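Local coordinates for predicted protein (Phaeodactylum tricornutum CCAP 1055/1, PDB 5Z5M) that probably catalyses the last two steps from 5-hydroxyisourate to (S)-allantoin in urate degradation, pairing a decarboxylase with a hydroxyisourate hydrolase in one chain, at residues G23-H28 and K164-R169; C73-L78 and P126-V131. All coordinates share one frame; numbering follows the deposited sequence.

Overall arrangement
Contacts 1 and 2 are neighbours in the helical OHCU decarboxylase part of the chain, with centres about 12 Å apart. Along the sequence, both segments of contact 2 fall between those of contact 1. Helix 151-173 brings them together: it carries Ala-166 and Arg-169 of contact 1, while Ile-165 on the same helix faces contact 2, its CD1 3.2 Å from NE2 of His-75 and its CG1 3.5 Å from CB of Ala-130. The loops meet as well, Glu-27 CG lying 3.4 Å from Ala-74 O. Segment 73-78 carries the His-Pro motif of the OHCU decarboxylase family, so contact 2 probably lies by the decarboxylase pocket.

Contact 1. Residues G23-H28 and K164-R169; sequences GGIYEH and KIAWMR
Arg-169 reaches across the loop 23-28 and donates both direct hydrogen bonds between the segments. Extended from CG to NE, its side chain presents the guanidinium edge to the backbone: NH1 donates to Ile-25 O at 3.0 Å (155°), with the acceptor close to the guanidinium plane but NH1 well above the carbonyl plane. The salt bridge is to Glu-27, whose chain, bent at chi2 (80°), brings OE1 2.7 Å from NH2. Its hydrogen bond is weak, the two planar groups lying 40° apart. A water accepts from Glu-27 N at 2.7 Å and, weakly, from Arg-169 NH1.

The apolar half centres on Ala-166, where a single methyl lets loop and helix come close. Its CB lies over one face of the Tyr-26 ring in a CH-pi contact, 3.8 Å from the centroid, and 3.6 Å from Ile-25 CG2. Tyr-26 suits this place: its flat face accepts the methyl and its OH is hydrogen-bonded to His-163 ND1 of helix 151-173. Ile-25 packs against Met-56 of helix 49-61, wedging the loop between two helices.

The bond to Ile-25 O and Ile-165 CG2 over one face are likely to fix the guanidinium rotation; the Glu-27 pairing is short but poorly aligned.

Contact 2. Residues C73-L78 and P126-V131; sequences CAHPDL and PFILAV
Ile-128 meets the imidazole of His-75 with both of its branches. CG2 makes an off-centre CH-pi contact, 4.2 Å from the ring centroid and 29° off the normal, nearest CD2 and NE2, while CD1 reaches back to His-75 CB at 3.7 Å. With chi1 at -57°, CG1 is anti to the carbonyl carbon and CG2 anti to the backbone N, a spread that lets a beta-branched residue run along the imidazole, CD1 at CB and CG, CG2 by CD2 and NE2. Pro-76 CD lies against a face of the same imidazole, and Ile-165 of helix 151-173 also touches it.

Both segments are irregular connections of the all-helical OHCU decarboxylase domain: one leaves helix 65-73, the other follows helix 106-123. Where they draw closest, the compact ring of Pro-126 fits against the backbone of the other segment, its CG 3.6 Å from His-75 O and its CD 3.9 Å from Cys-73 CA.

Leu-78 approaches the Phe-127 ring obliquely, CD2 to CD2 at 4.1 Å. Its CG sits between the backbone N and the carbonyl carbon (chi1 58°), which turns a methyl toward this ring. Tyr-119 of helix 106-123 meets the Phe-127 ring edge-to-face.

A water bridges the backbones, donating hydrogen bonds to Phe-127 O (2.6 Å) and to Pro-76 O (2.8 Å). Asp-77 meets Pro-126 CB through OD1, and its OD2 is hydrogen-bonded to Asn-116 ND2 of helix 106-123.

Contact 1. Residues G23-H28 and K164-R169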
loop_
_atom_site.group_PDB
_atom_site.type_symbol
_atom_site.label_atom_id
_atom_site.label_comp_id
_atom_site.label_asym_id
_atom_site.label_seq_id
_atom_site.Cartn_x
_atom_site.Cartn_y
_atom_site.Cartn_z
ATOM N N GLY A 23 18.972 18.745 -34.947
ATOM C CA GLY A 23 18.040 18.648 -36.062
ATOM C C GLY A 23 17.407 17.281 -36.293
ATOM O O GLY A 23 16.397 17.172 -36.998
ATOM N N GLY A 24 17.998 16.243 -35.710
ATOM C CA GLY A 24 17.536 14.879 -35.915
ATOM C C GLY A 24 16.916 14.244 -34.681
ATOM O O GLY A 24 16.535 13.071 -34.702
ATOM N N ILE A 25 16.820 15.019 -33.605
ATOM C CA ILE A 25 16.184 14.561 -32.369
ATOM C C ILE A 25 14.781 14.024 -32.652
ATOM O O ILE A 25 14.419 12.932 -32.209
ATOM C CB ILE A 25 16.101 15.695 -31.329
ATOM C CG1 ILE A 25 17.504 16.102 -30.855
ATOM C CG2 ILE A 25 15.243 15.274 -30.151
ATOM C CD1 ILE A 25 18.436 14.930 -30.555
ATOM N N TYR A 26 14.000 14.802 -33.393
ATOM C CA TYR A 26 12.746 14.322 -33.955
ATOM C C TYR A 26 12.975 14.027 -35.434
ATOM O O TYR A 26 13.550 14.841 -36.164
ATOM C CB TYR A 26 11.617 15.336 -33.749
ATOM C CG TYR A 26 11.189 15.496 -32.300
ATOM C CD1 TYR A 26 11.806 16.428 -31.468
ATOM C CD2 TYR A 26 10.167 14.718 -31.766
ATOM C CE1 TYR A 26 11.414 16.577 -30.147
ATOM C CE2 TYR A 26 9.771 14.859 -30.445
ATOM C CZ TYR A 26 10.401 15.787 -29.640
ATOM O OH TYR A 26 10.010 15.924 -28.324
ATOM N N GLU A 27 12.535 12.847 -35.855
ATOM C CA GLU A 27 12.830 12.310 -37.179
ATOM C C GLU A 27 12.337 13.197 -38.313
ATOM O O GLU A 27 11.147 13.509 -38.396
ATOM C CB GLU A 27 12.215 10.915 -37.326
ATOM C CG GLU A 27 12.836 10.068 -38.418
ATOM C CD GLU A 27 14.137 9.421 -37.980
ATOM O OE1 GLU A 27 14.523 9.588 -36.803
ATOM O OE2 GLU A 27 14.773 8.743 -38.813
ATOM N N HIS A 28 13.265 13.587 -39.185
ATOM C CA HIS A 28 12.964 14.410 -40.355
ATOM C C HIS A 28 12.175 15.647 -39.966
ATOM O O HIS A 28 11.270 16.067 -40.687
ATOM C CB HIS A 28 12.187 13.605 -41.400
ATOM C CG HIS A 28 12.890 12.362 -41.850
ATOM N ND1 HIS A 28 14.162 12.035 -41.440
ATOM C CD2 HIS A 28 12.491 11.363 -42.675
ATOM C CE1 HIS A 28 14.521 10.888 -41.993
ATOM N NE2 HIS A 28 13.524 10.461 -42.745
ATOM N N LYS A 164 9.523 10.035 -26.126
ATOM C CA LYS A 164 10.402 9.161 -25.364
ATOM C C LYS A 164 11.649 8.847 -26.180
ATOM O O LYS A 164 12.737 8.733 -25.636
ATOM C CB LYS A 164 9.680 7.870 -24.972
ATOM C CG LYS A 164 8.664 8.038 -23.860
ATOM C CD LYS A 164 7.661 6.890 -23.854
ATOM C CE LYS A 164 8.314 5.577 -23.463
ATOM N NZ LYS A 164 7.314 4.484 -23.290
ATOM N N ILE A 165 11.476 8.701 -27.490
ATOM C CA ILE A 165 12.596 8.440 -28.386
ATOM C C ILE A 165 13.489 9.675 -28.496
ATOM O O ILE A 165 14.715 9.567 -28.529
ATOM C CB ILE A 165 12.090 8.003 -29.778
ATOM C CG1 ILE A 165 11.497 6.599 -29.682
ATOM C CG2 ILE A 165 13.216 8.031 -30.800
ATOM C CD1 ILE A 165 10.652 6.200 -30.860
ATOM N N ALA A 166 12.871 10.851 -28.510
ATOM C CA ALA A 166 13.609 12.103 -28.552
ATOM C C ALA A 166 14.501 12.228 -27.320
ATOM O O ALA A 166 15.659 12.628 -27.417
ATOM C CB ALA A 166 12.655 13.280 -28.643
ATOM N N TRP A 167 13.945 11.865 -26.169
ATOM C CA TRP A 167 14.670 11.895 -24.903
ATOM C C TRP A 167 15.867 10.946 -24.947
ATOM O O TRP A 167 16.957 11.302 -24.501
ATOM C CB TRP A 167 13.722 11.530 -23.759
ATOM C CG TRP A 167 14.350 11.456 -22.398
ATOM C CD1 TRP A 167 14.403 10.364 -21.587
ATOM C CD2 TRP A 167 14.990 12.522 -21.683
ATOM N NE1 TRP A 167 15.045 10.674 -20.409
ATOM C CE2 TRP A 167 15.409 11.999 -20.440
ATOM C CE3 TRP A 167 15.248 13.866 -21.968
ATOM C CZ2 TRP A 167 16.077 12.766 -19.493
ATOM C CZ3 TRP A 167 15.906 14.634 -21.015
ATOM C CH2 TRP A 167 16.314 14.080 -19.797
ATOM N N MET A 168 15.665 9.752 -25.508
ATOM C CA MET A 168 16.749 8.778 -25.637
ATOM C C MET A 168 17.869 9.296 -26.532
ATOM O O MET A 168 19.043 9.065 -26.262
ATOM C CB MET A 168 16.221 7.445 -26.182
ATOM C CG MET A 168 15.304 6.716 -25.226
ATOM S SD MET A 168 14.668 5.187 -25.940
ATOM C CE MET A 168 13.522 4.681 -24.659
ATOM N N ARG A 169 17.507 10.000 -27.598
ATOM C CA ARG A 169 18.514 10.520 -28.514
ATOM C C ARG A 169 19.297 11.678 -27.899
ATOM O O ARG A 169 20.511 11.783 -28.089
ATOM C CB ARG A 169 17.863 10.958 -29.821
ATOM C CG ARG A 169 17.396 9.797 -30.676
ATOM C CD ARG A 169 16.564 10.294 -31.844
ATOM N NE ARG A 169 16.181 9.206 -32.735
ATOM C CZ ARG A 169 15.263 9.316 -33.687
ATOM N NH1 ARG A 169 14.627 10.466 -33.872
ATOM N NH2 ARG A 169 14.979 8.272 -34.452
HETATM O O HOH W 1 11.526 10.933 -34.249
#

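Contact 2. Residues C73-L78 and P126-V131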
loop_
_atom_site.group_PDB
_atom_site.type_symbol
_atom_site.label_atom_id
_atom_site.label_comp_id
_atom_site.label_asym_id
_atom_site.label_seq_id
_atom_site.Cartn_x
_atom_site.Cartn_y
_atom_site.Cartn_z
ATOM N N CYS A 73 4.497 9.812 -39.230
ATOM C CA CYS A 73 4.702 9.056 -40.464
ATOM C C CYS A 73 6.157 9.080 -40.912
ATOM O O CYS A 73 6.589 8.235 -41.696
ATOM C CB CYS A 73 3.802 9.594 -41.578
ATOM S SG CYS A 73 2.046 9.308 -41.273
ATOM N N ALA A 74 6.911 10.046 -40.404
ATOM C CA ALA A 74 8.326 10.146 -40.720
ATOM C C ALA A 74 9.117 9.090 -39.963
ATOM O O ALA A 74 10.266 8.804 -40.297
ATOM C CB ALA A 74 8.852 11.541 -40.392
ATOM N N HIS A 75 8.495 8.507 -38.944
ATOM C CA HIS A 75 9.186 7.536 -38.112
ATOM C C HIS A 75 9.315 6.192 -38.822
ATOM O O HIS A 75 8.378 5.734 -39.479
ATOM C CB HIS A 75 8.469 7.365 -36.771
ATOM C CG HIS A 75 9.386 7.010 -35.646
ATOM N ND1 HIS A 75 10.149 7.949 -34.985
ATOM C CD2 HIS A 75 9.679 5.817 -35.074
ATOM C CE1 HIS A 75 10.866 7.351 -34.051
ATOM N NE2 HIS A 75 10.601 6.057 -34.084
ATOM N N PRO A 76 10.494 5.566 -38.705
ATOM C CA PRO A 76 10.794 4.279 -39.340
ATOM C C PRO A 76 9.916 3.148 -38.824
ATOM O O PRO A 76 9.656 3.061 -37.624
ATOM C CB PRO A 76 12.260 4.034 -38.964
ATOM C CG PRO A 76 12.805 5.382 -38.654
ATOM C CD PRO A 76 11.672 6.125 -38.022
ATOM N N ASP A 77 9.468 2.293 -39.735
ATOM C CA ASP A 77 8.681 1.119 -39.379
ATOM C C ASP A 77 9.606 0.013 -38.876
ATOM O O ASP A 77 10.537 -0.384 -39.574
ATOM C CB ASP A 77 7.870 0.645 -40.588
ATOM C CG ASP A 77 6.637 -0.141 -40.196
ATOM O OD1 ASP A 77 5.536 0.198 -40.686
ATOM O OD2 ASP A 77 6.769 -1.101 -39.408
ATOM N N LEU A 78 9.353 -0.493 -37.670
ATOM C CA LEU A 78 10.269 -1.464 -37.072
ATOM C C LEU A 78 10.032 -2.879 -37.603
ATOM O O LEU A 78 10.350 -3.864 -36.939
ATOM C CB LEU A 78 10.175 -1.432 -35.538
ATOM C CG LEU A 78 8.874 -1.692 -34.772
ATOM C CD1 LEU A 78 8.779 -3.135 -34.311
ATOM C CD2 LEU A 78 8.777 -0.756 -33.579
ATOM N N PRO A 126 2.691 4.583 -38.605
ATOM C CA PRO A 126 3.316 3.312 -38.218
ATOM C C PRO A 126 3.290 3.033 -36.716
ATOM O O PRO A 126 3.133 3.945 -35.902
ATOM C CB PRO A 126 4.762 3.464 -38.714
ATOM C CG PRO A 126 4.985 4.928 -38.815
ATOM C CD PRO A 126 3.666 5.522 -39.193
ATOM N N PHE A 127 3.433 1.761 -36.361
ATOM C CA PHE A 127 3.529 1.366 -34.965
ATOM C C PHE A 127 4.853 1.842 -34.401
ATOM O O PHE A 127 5.919 1.486 -34.906
ATOM C CB PHE A 127 3.396 -0.150 -34.822
ATOM C CG PHE A 127 3.563 -0.649 -33.416
ATOM C CD1 PHE A 127 2.522 -0.560 -32.505
ATOM C CD2 PHE A 127 4.753 -1.222 -33.009
ATOM C CE1 PHE A 127 2.670 -1.027 -31.208
ATOM C CE2 PHE A 127 4.909 -1.692 -31.714
ATOM C CZ PHE A 127 3.861 -1.595 -30.816
ATOM N N ILE A 128 4.781 2.651 -33.352
ATOM C CA ILE A 128 5.969 3.203 -32.727
ATOM C C ILE A 128 6.061 2.738 -31.278
ATOM O O ILE A 128 5.078 2.785 -30.537
ATOM C CB ILE A 128 5.965 4.745 -32.797
ATOM C CG1 ILE A 128 5.854 5.198 -34.254
ATOM C CG2 ILE A 128 7.216 5.328 -32.141
ATOM C CD1 ILE A 128 5.640 6.689 -34.415
ATOM N N LEU A 129 7.240 2.268 -30.886
ATOM C CA LEU A 129 7.465 1.778 -29.532
ATOM C C LEU A 129 8.843 2.188 -29.018
ATOM O O LEU A 129 9.866 1.825 -29.601
ATOM C CB LEU A 129 7.318 0.254 -29.479
ATOM C CG LEU A 129 7.450 -0.358 -28.085
ATOM C CD1 LEU A 129 6.352 0.155 -27.158
ATOM C CD2 LEU A 129 7.423 -1.875 -28.148
ATOM N N ALA A 130 8.860 2.954 -27.931
ATOM C CA ALA A 130 10.110 3.396 -27.327
ATOM C C ALA A 130 10.438 2.580 -26.084
ATOM O O ALA A 130 9.980 2.897 -24.986
ATOM C CB ALA A 130 10.032 4.868 -26.974
ATOM N N VAL A 131 11.220 1.522 -26.254
ATOM C CA VAL A 131 11.636 0.695 -25.126
ATOM C C VAL A 131 13.144 0.451 -25.187
ATOM O O VAL A 131 13.700 0.199 -26.259
ATOM C CB VAL A 131 10.892 -0.672 -25.099
ATOM C CG1 VAL A 131 11.436 -1.575 -23.988
ATOM C CG2 VAL A 131 9.393 -0.472 -24.947
HETATM O O HOH W 2 8.415 2.131 -35.257
HETATM O O HOH W 3 6.241 -0.224 -37.157
#